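Local coordinates for SUMO-1 cysteine protease S273R (African swine fever virus pig/Kenya/KEN-50/1950, PDB 6LJ9), which probably matures the viral pp220 and pp62 polyproteins into core-shell proteins as a SUMO-1-type cysteine protease, and blunts host pyroptosis and cGAS-STING signalling, at residues B[239-242]-B[243-247]; B[34-37]-B[38-41]; B[129-133]-B[134-138]. All coordinates share one frame; numbering follows the deposited sequence.

Interaction 1: B[239-242]-B[243-247]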
loop_
_atom_site.group_PDB
_atom_site.type_symbol
_atom_site.label_atom_id
_atom_site.label_comp_id
_atom_site.label_asym_id
_atom_site.label_seq_id
_atom_site.Cartn_x
_atom_site.Cartn_y
_atom_site.Cartn_z
ATOM N N TYR B 239 1.513 -3.210 17.897
ATOM C CA TYR B 239 0.754 -4.282 17.260
ATOM C C TYR B 239 0.159 -3.813 15.939
ATOM O O TYR B 239 0.256 -4.506 14.920
ATOM C CB TYR B 239 -0.344 -4.779 18.202
ATOM C CG TYR B 239 -1.154 -5.933 17.650
ATOM C CD1 TYR B 239 -0.690 -7.238 17.745
ATOM C CD2 TYR B 239 -2.385 -5.718 17.043
ATOM C CE1 TYR B 239 -1.425 -8.296 17.246
ATOM C CE2 TYR B 239 -3.128 -6.771 16.540
ATOM C CZ TYR B 239 -2.643 -8.058 16.646
ATOM O OH TYR B 239 -3.376 -9.110 16.148
ATOM N N ILE B 240 -0.454 -2.628 15.938
ATOM C CA ILE B 240 -1.043 -2.094 14.713
ATOM C C ILE B 240 0.034 -1.862 13.660
ATOM O O ILE B 240 -0.142 -2.199 12.483
ATOM C CB ILE B 240 -1.828 -0.803 15.013
ATOM C CG1 ILE B 240 -3.028 -1.105 15.915
ATOM C CG2 ILE B 240 -2.264 -0.131 13.717
ATOM C CD1 ILE B 240 -3.861 0.113 16.262
ATOM N N ARG B 241 1.170 -1.294 14.069
ATOM C CA ARG B 241 2.237 -1.010 13.113
ATOM C C ARG B 241 2.846 -2.294 12.562
ATOM O O ARG B 241 3.145 -2.382 11.364
ATOM C CB ARG B 241 3.312 -0.141 13.764
ATOM C CG ARG B 241 4.452 0.234 12.829
ATOM C CD ARG B 241 3.928 0.902 11.569
ATOM N NE ARG B 241 4.997 1.243 10.637
ATOM C CZ ARG B 241 5.576 2.437 10.569
ATOM N NH1 ARG B 241 5.189 3.412 11.380
ATOM N NH2 ARG B 241 6.542 2.657 9.687
ATOM N N ALA B 242 3.038 -3.301 13.417
ATOM C CA ALA B 242 3.590 -4.568 12.950
ATOM C C ALA B 242 2.641 -5.262 11.980
ATOM O O ALA B 242 3.081 -5.824 10.970
ATOM C CB ALA B 242 3.904 -5.477 14.137
ATOM N N ARG B 243 1.337 -5.237 12.268
ATOM C CA ARG B 243 0.372 -5.829 11.346
ATOM C C ARG B 243 0.322 -5.055 10.035
ATOM O O ARG B 243 0.126 -5.642 8.964
ATOM C CB ARG B 243 -1.016 -5.880 11.986
ATOM C CG ARG B 243 -1.093 -6.701 13.264
ATOM C CD ARG B 243 -1.029 -8.195 12.997
ATOM N NE ARG B 243 -2.204 -8.676 12.276
ATOM C CZ ARG B 243 -2.207 -9.011 10.990
ATOM N NH1 ARG B 243 -1.092 -8.922 10.279
ATOM N NH2 ARG B 243 -3.322 -9.438 10.416
ATOM N N LEU B 244 0.497 -3.730 10.101
ATOM C CA LEU B 244 0.542 -2.925 8.885
ATOM C C LEU B 244 1.748 -3.287 8.030
ATOM O O LEU B 244 1.657 -3.320 6.797
ATOM C CB LEU B 244 0.560 -1.438 9.239
ATOM C CG LEU B 244 -0.770 -0.800 9.647
ATOM C CD1 LEU B 244 -0.561 0.642 10.082
ATOM C CD2 LEU B 244 -1.771 -0.875 8.503
ATOM N N ASP B 245 2.889 -3.560 8.664
ATOM C CA ASP B 245 4.075 -4.035 7.966
ATOM C C ASP B 245 4.072 -5.545 7.767
ATOM O O ASP B 245 5.130 -6.131 7.509
ATOM C CB ASP B 245 5.340 -3.603 8.708
ATOM C CG ASP B 245 5.604 -2.120 8.583
ATOM O OD1 ASP B 245 5.114 -1.511 7.606
ATOM O OD2 ASP B 245 6.297 -1.561 9.457
ATOM N N ASN B 246 2.904 -6.180 7.891
ATOM C CA ASN B 246 2.698 -7.580 7.531
ATOM C C ASN B 246 3.438 -8.541 8.455
ATOM O O ASN B 246 3.919 -9.587 8.015
ATOM C CB ASN B 246 3.082 -7.840 6.070
ATOM C CG ASN B 246 2.023 -7.355 5.097
ATOM O OD1 ASN B 246 1.041 -8.053 4.834
ATOM N ND2 ASN B 246 2.211 -6.154 4.563
ATOM N N VAL B 247 3.538 -8.202 9.737
ATOM C CA VAL B 247 3.932 -9.175 10.750
ATOM C C VAL B 247 2.677 -9.923 11.180
ATOM O O VAL B 247 1.712 -9.313 11.655
ATOM C CB VAL B 247 4.616 -8.497 11.947
ATOM C CG1 VAL B 247 4.898 -9.516 13.047
ATOM C CG2 VAL B 247 5.902 -7.814 11.509
#
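One face of the Tyr239 ring carries CG of Arg243 as a CH-pi contact, 4.0 Å from the ring centroid and 15° off its normal, while Phe186 stacks with the same ring and Phe252 meets it edge-to-face. Two bends, at chi2 and chi3, curl the Arg243 chain past the ring, leaving the guanidinium plane steeply turned from it; NH2 forms salt bridges to Glu184 and Asp175, and Glu184 also accepts a bond at Tyr239 OH. Arg243 NH1 reaches Val247 O at 3.1 Å from above the carbonyl plane. The Arg241 guanidinium has Asp245 at its edge, a salt bridge whose NE-to-OD2 bond is weak at 3.3 Å; Glu16 and Tyr104 are the stronger partners of the arginine and the aspartate. Helix 232-244, which starts at Cys232, the inferred nucleophile, ends here in a Schellman motif: Asn246 has positive phi (68°), Val247 N donates to Ala242 O at 2.7 Å, and Asn246 N bonds weakly to Arg243 O. That turn brings Val247 CB to 3.8 Å from Ala242 CB. Ile240 CG2 lies 4.1 Å from Leu244 CD1, the two side chains running side by side.

Interaction 2: B[34-37]-B[38-41]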
loop_
_atom_site.group_PDB
_atom_site.type_symbol
_atom_site.label_atom_id
_atom_site.label_comp_id
_atom_site.label_asym_id
_atom_site.label_seq_id
_atom_site.Cartn_x
_atom_site.Cartn_y
_atom_site.Cartn_z
ATOM N N THR B 34 18.551 29.144 9.816
ATOM C CA THR B 34 19.894 28.571 9.836
ATOM C C THR B 34 20.733 29.136 10.977
ATOM O O THR B 34 21.668 28.476 11.444
ATOM C CB THR B 34 20.589 28.819 8.499
ATOM O OG1 THR B 34 21.941 28.345 8.563
ATOM C CG2 THR B 34 20.591 30.303 8.174
ATOM N N SER B 35 20.419 30.351 11.435
ATOM C CA SER B 35 21.152 30.931 12.555
ATOM C C SER B 35 20.858 30.188 13.852
ATOM O O SER B 35 21.776 29.887 14.623
ATOM C CB SER B 35 20.804 32.413 12.698
ATOM O OG SER B 35 21.360 32.952 13.885
ATOM N N PHE B 36 19.583 29.881 14.109
ATOM C CA PHE B 36 19.222 29.198 15.345
ATOM C C PHE B 36 19.597 27.722 15.305
ATOM O O PHE B 36 19.953 27.146 16.340
ATOM C CB PHE B 36 17.725 29.350 15.616
ATOM C CG PHE B 36 17.312 30.744 15.997
ATOM C CD1 PHE B 36 17.491 31.202 17.291
ATOM C CD2 PHE B 36 16.732 31.589 15.066
ATOM C CE1 PHE B 36 17.108 32.479 17.648
ATOM C CE2 PHE B 36 16.346 32.868 15.417
ATOM C CZ PHE B 36 16.535 33.314 16.710
ATOM N N LEU B 37 19.525 27.096 14.128
ATOM C CA LEU B 37 19.756 25.657 14.039
ATOM C C LEU B 37 21.207 25.289 14.321
ATOM O O LEU B 37 21.472 24.225 14.892
ATOM C CB LEU B 37 19.339 25.145 12.661
ATOM C CG LEU B 37 17.835 25.056 12.394
ATOM C CD1 LEU B 37 17.573 24.796 10.921
ATOM C CD2 LEU B 37 17.204 23.971 13.253
ATOM N N GLN B 38 22.156 26.143 13.934
ATOM C CA GLN B 38 23.567 25.820 14.105
ATOM C C GLN B 38 24.095 26.153 15.494
ATOM O O GLN B 38 25.239 25.800 15.804
ATOM C CB GLN B 38 24.400 26.539 13.041
ATOM C CG GLN B 38 23.974 26.211 11.617
ATOM C CD GLN B 38 25.057 26.502 10.599
ATOM O OE1 GLN B 38 26.217 26.137 10.789
ATOM N NE2 GLN B 38 24.684 27.163 9.509
ATOM N N LYS B 39 23.302 26.813 16.333
ATOM C CA LYS B 39 23.634 27.058 17.731
ATOM C C LYS B 39 22.568 26.456 18.641
ATOM O O LYS B 39 22.231 27.007 19.692
ATOM C CB LYS B 39 23.806 28.552 17.999
ATOM C CG LYS B 39 22.577 29.391 17.689
ATOM C CD LYS B 39 22.888 30.876 17.750
ATOM C CE LYS B 39 21.664 31.705 17.398
ATOM N NZ LYS B 39 22.024 33.121 17.119
ATOM N N LYS B 40 22.034 25.299 18.239
ATOM C CA LYS B 40 20.917 24.691 18.956
ATOM C C LYS B 40 21.308 24.240 20.358
ATOM O O LYS B 40 20.457 24.209 21.253
ATOM C CB LYS B 40 20.364 23.513 18.153
ATOM C CG LYS B 40 21.370 22.404 17.886
ATOM C CD LYS B 40 20.838 21.421 16.856
ATOM C CE LYS B 40 21.717 20.188 16.770
ATOM N NZ LYS B 40 23.141 20.546 16.539
ATOM N N GLU B 41 22.578 23.886 20.571
ATOM C CA GLU B 41 23.012 23.495 21.908
ATOM C C GLU B 41 22.943 24.672 22.873
ATOM O O GLU B 41 22.582 24.502 24.044
ATOM C CB GLU B 41 24.432 22.927 21.864
ATOM C CG GLU B 41 24.613 21.728 20.945
ATOM C CD GLU B 41 25.001 22.123 19.532
ATOM O OE1 GLU B 41 24.696 23.264 19.124
ATOM O OE2 GLU B 41 25.621 21.296 18.831
#
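Thr34 and Gln38 supply a nearly straight side-chain hydrogen bond in this short turn: Gln38 NE2 donates to Thr34 OG1 at 3.1 Å with an N-H...O angle of 161°, and the hydroxyl oxygen lies in the amide plane. The two side chains run side by side one helical turn apart. Thr34 OG1 is placed opposite its own backbone N (chi1 176°), while the glutamine CG passes 3.2 Å from Thr34 O before the amide turns to the hydroxyl. The second pair is looser: Lys39 NZ bonds weakly to Ser35 OG at 3.3 Å. The extended lysine chain gets there by passing over Ser35 O, CG at 3.2 Å. Within 38-41, Lys40 NZ forms a weak salt bridge with Glu41 OE2.

Backbone bonding is weak as well. Gln38 N donates to Thr34 O at 3.4 Å, the i-to-i+4 pattern of an alpha turn, whereas Lys39 N turns back to Phe36 O, also at 3.4 Å, an i-to-i+3 bond. The change of partner coincides with the departure of Lys39 from helical angles (phi -121°). This is the frayed C-terminal end of a single-turn helix, with i-to-i+4 side-chain pairs along it.

Apolar and pi contacts add little. Lys39 CE approaches the Phe36 ring obliquely, at 4.2 Å from CD1, and its ammonium offers at most a weak cation-pi attraction.

Leu37 and Lys40 both touch Val51 of helix 48-51, and the Phe36 ring meets Tyr60 of helix 55-64 edge-to-face, so helix 34-37 is seated against the two helices that follow it.

Interaction 3: B[129-133]-B[134-138]; sequences MVKVY and KGEEL
Lys131 O accepts the shortest sound polar bond of this helix end, from Glu136 N at 2.7 Å with an N-H...O angle of 167°. Together with a weak bond from Gly135 N to Val132 O, it belongs to the Schellman motif that stops helix 129-134. Gly135 makes the reversal at positive phi (82°), a conformation that glycine adopts without strain. The last regular turn is still intact: Lys134 N donates to Val130 O at 2.9 Å.

A water spans the departing chain, bridging Val132 O and Glu137 N, each at 3.2 Å, with Glu137 N as donor to it. It joins the last helical turn to the first residues heading for strand 139-141.

Side chains then fold back over the helix. Glu137 bends at chi2 (-79°), laying CG 3.6 Å from Lys131 CB and 3.7 Å from Val132 CG2; its methylenes serve as the apolar surface, and Phe108 of strand 107-109 touches both Glu137 and Val132. The carboxylate is turned back to the helix start, where OE1 accepts from Asp128 N. Lys131 crosses Glu136 at about a right angle, and NZ to OE1 is a long salt bridge of 3.6 Å. Tyr133 meets the Trp181 ring.

Chemically, backbone bonds and one water satisfy much of the polar backbone here. The long Lys131-Glu136 pair, with an exposed glutamate, probably contributes little, whereas Glu137 links the chain after the helix to its middle, by packing, and to Asp128 just before its start, by a hydrogen bond.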
loop_
_atom_site.group_PDB
_atom_site.type_symbol
_atom_site.label_atom_id
_atom_site.label_comp_id
_atom_site.label_asym_id
_atom_site.label_seq_id
_atom_site.Cartn_x
_atom_site.Cartn_y
_atom_site.Cartn_z
HETATM N N MSE B 129 -17.828 -1.355 8.528
HETATM C CA MSE B 129 -16.601 -1.936 7.989
HETATM C C MSE B 129 -16.700 -2.198 6.490
HETATM O O MSE B 129 -15.696 -2.158 5.779
HETATM C CB MSE B 129 -16.256 -3.231 8.727
HETATM C CG MSE B 129 -14.768 -3.542 8.758
HETATM SE SE MSE B 129 -13.728 -2.081 9.527
HETATM C CE MSE B 129 -14.604 -1.969 11.266
ATOM N N VAL B 130 -17.918 -2.467 6.011
ATOM C CA VAL B 130 -18.129 -2.611 4.574
ATOM C C VAL B 130 -17.947 -1.271 3.874
ATOM O O VAL B 130 -17.295 -1.185 2.826
ATOM C CB VAL B 130 -19.517 -3.212 4.292
ATOM C CG1 VAL B 130 -19.788 -3.239 2.794
ATOM C CG2 VAL B 130 -19.614 -4.607 4.876
ATOM N N LYS B 131 -18.521 -0.204 4.437
ATOM C CA LYS B 131 -18.315 1.124 3.867
ATOM C C LYS B 131 -16.858 1.557 3.991
ATOM O O LYS B 131 -16.366 2.327 3.160
ATOM C CB LYS B 131 -19.237 2.141 4.542
ATOM C CG LYS B 131 -20.722 1.810 4.454
ATOM C CD LYS B 131 -21.562 2.816 5.232
ATOM C CE LYS B 131 -21.916 4.034 4.397
ATOM N NZ LYS B 131 -23.008 3.728 3.433
ATOM N N VAL B 132 -16.156 1.070 5.017
ATOM C CA VAL B 132 -14.719 1.319 5.125
ATOM C C VAL B 132 -13.986 0.668 3.961
ATOM O O VAL B 132 -13.114 1.275 3.329
ATOM C CB VAL B 132 -14.186 0.817 6.478
ATOM C CG1 VAL B 132 -12.665 0.855 6.502
ATOM C CG2 VAL B 132 -14.753 1.647 7.608
ATOM N N TYR B 133 -14.338 -0.584 3.657
ATOM C CA TYR B 133 -13.689 -1.294 2.562
ATOM C C TYR B 133 -14.020 -0.659 1.216
ATOM O O TYR B 133 -13.163 -0.592 0.327
ATOM C CB TYR B 133 -14.104 -2.765 2.584
ATOM C CG TYR B 133 -13.341 -3.640 1.617
ATOM C CD1 TYR B 133 -12.149 -4.247 1.992
ATOM C CD2 TYR B 133 -13.817 -3.867 0.332
ATOM C CE1 TYR B 133 -11.451 -5.050 1.112
ATOM C CE2 TYR B 133 -13.125 -4.666 -0.553
ATOM C CZ TYR B 133 -11.944 -5.256 -0.160
ATOM O OH TYR B 133 -11.260 -6.053 -1.048
ATOM N N LYS B 134 -15.254 -0.184 1.051
ATOM C CA LYS B 134 -15.684 0.412 -0.208
ATOM C C LYS B 134 -15.222 1.854 -0.376
ATOM O O LYS B 134 -15.353 2.403 -1.476
ATOM C CB LYS B 134 -17.209 0.349 -0.322
ATOM C CG LYS B 134 -17.754 -1.029 -0.657
ATOM C CD LYS B 134 -19.267 -0.996 -0.787
ATOM C CE LYS B 134 -19.764 -2.054 -1.759
ATOM N NZ LYS B 134 -19.330 -3.421 -1.366
ATOM N N GLY B 135 -14.691 2.474 0.671
ATOM C CA GLY B 135 -14.267 3.857 0.582
ATOM C C GLY B 135 -15.384 4.860 0.752
ATOM O O GLY B 135 -15.429 5.864 0.030
ATOM N N GLU B 136 -16.296 4.617 1.694
ATOM C CA GLU B 136 -17.443 5.490 1.904
ATOM C C GLU B 136 -17.546 5.979 3.343
ATOM O O GLU B 136 -18.592 6.513 3.730
ATOM C CB GLU B 136 -18.735 4.773 1.490
ATOM C CG GLU B 136 -18.715 4.244 0.060
ATOM C CD GLU B 136 -19.964 3.460 -0.293
ATOM O OE1 GLU B 136 -20.817 3.266 0.598
ATOM O OE2 GLU B 136 -20.093 3.035 -1.461
ATOM N N GLU B 137 -16.497 5.811 4.142
ATOM C CA GLU B 137 -16.461 6.279 5.519
ATOM C C GLU B 137 -15.437 7.396 5.659
ATOM O O GLU B 137 -14.345 7.327 5.087
ATOM C CB GLU B 137 -16.121 5.139 6.485
ATOM C CG GLU B 137 -17.272 4.185 6.763
ATOM C CD GLU B 137 -18.270 4.743 7.760
ATOM O OE1 GLU B 137 -19.305 4.085 8.000
ATOM O OE2 GLU B 137 -18.020 5.835 8.311
ATOM N N LEU B 138 -15.797 8.424 6.424
ATOM C CA LEU B 138 -14.903 9.548 6.663
ATOM C C LEU B 138 -13.835 9.172 7.681
ATOM O O LEU B 138 -14.147 8.720 8.788
ATOM C CB LEU B 138 -15.686 10.763 7.157
ATOM C CG LEU B 138 -16.356 11.665 6.121
ATOM C CD1 LEU B 138 -17.257 12.671 6.816
ATOM C CD2 LEU B 138 -15.310 12.382 5.283
HETATM O O HOH W 1 -13.636 4.346 3.830
#

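How the interactions relate
From the N terminus the chain meets interaction 2 first, then interaction 3, then interaction 1; they run in series, without nesting or crossing. Each closes only a local turn where a helix gives way to a loop. Residues 34-41 belong to the helical N-terminal part, and their centre is about 46 Å from that of 129-138, on opposite sides of the chain's centre. Interaction 3 leads from helix 129-134 toward the hairpin 139-146, and interaction 1 ends helix 232-244. These two share strand 107-109 as a neighbour, though their nearest atoms stay about 11 Å apart. Across the dimer they do meet: Asn246 packs on Tyr133 of the second subunit.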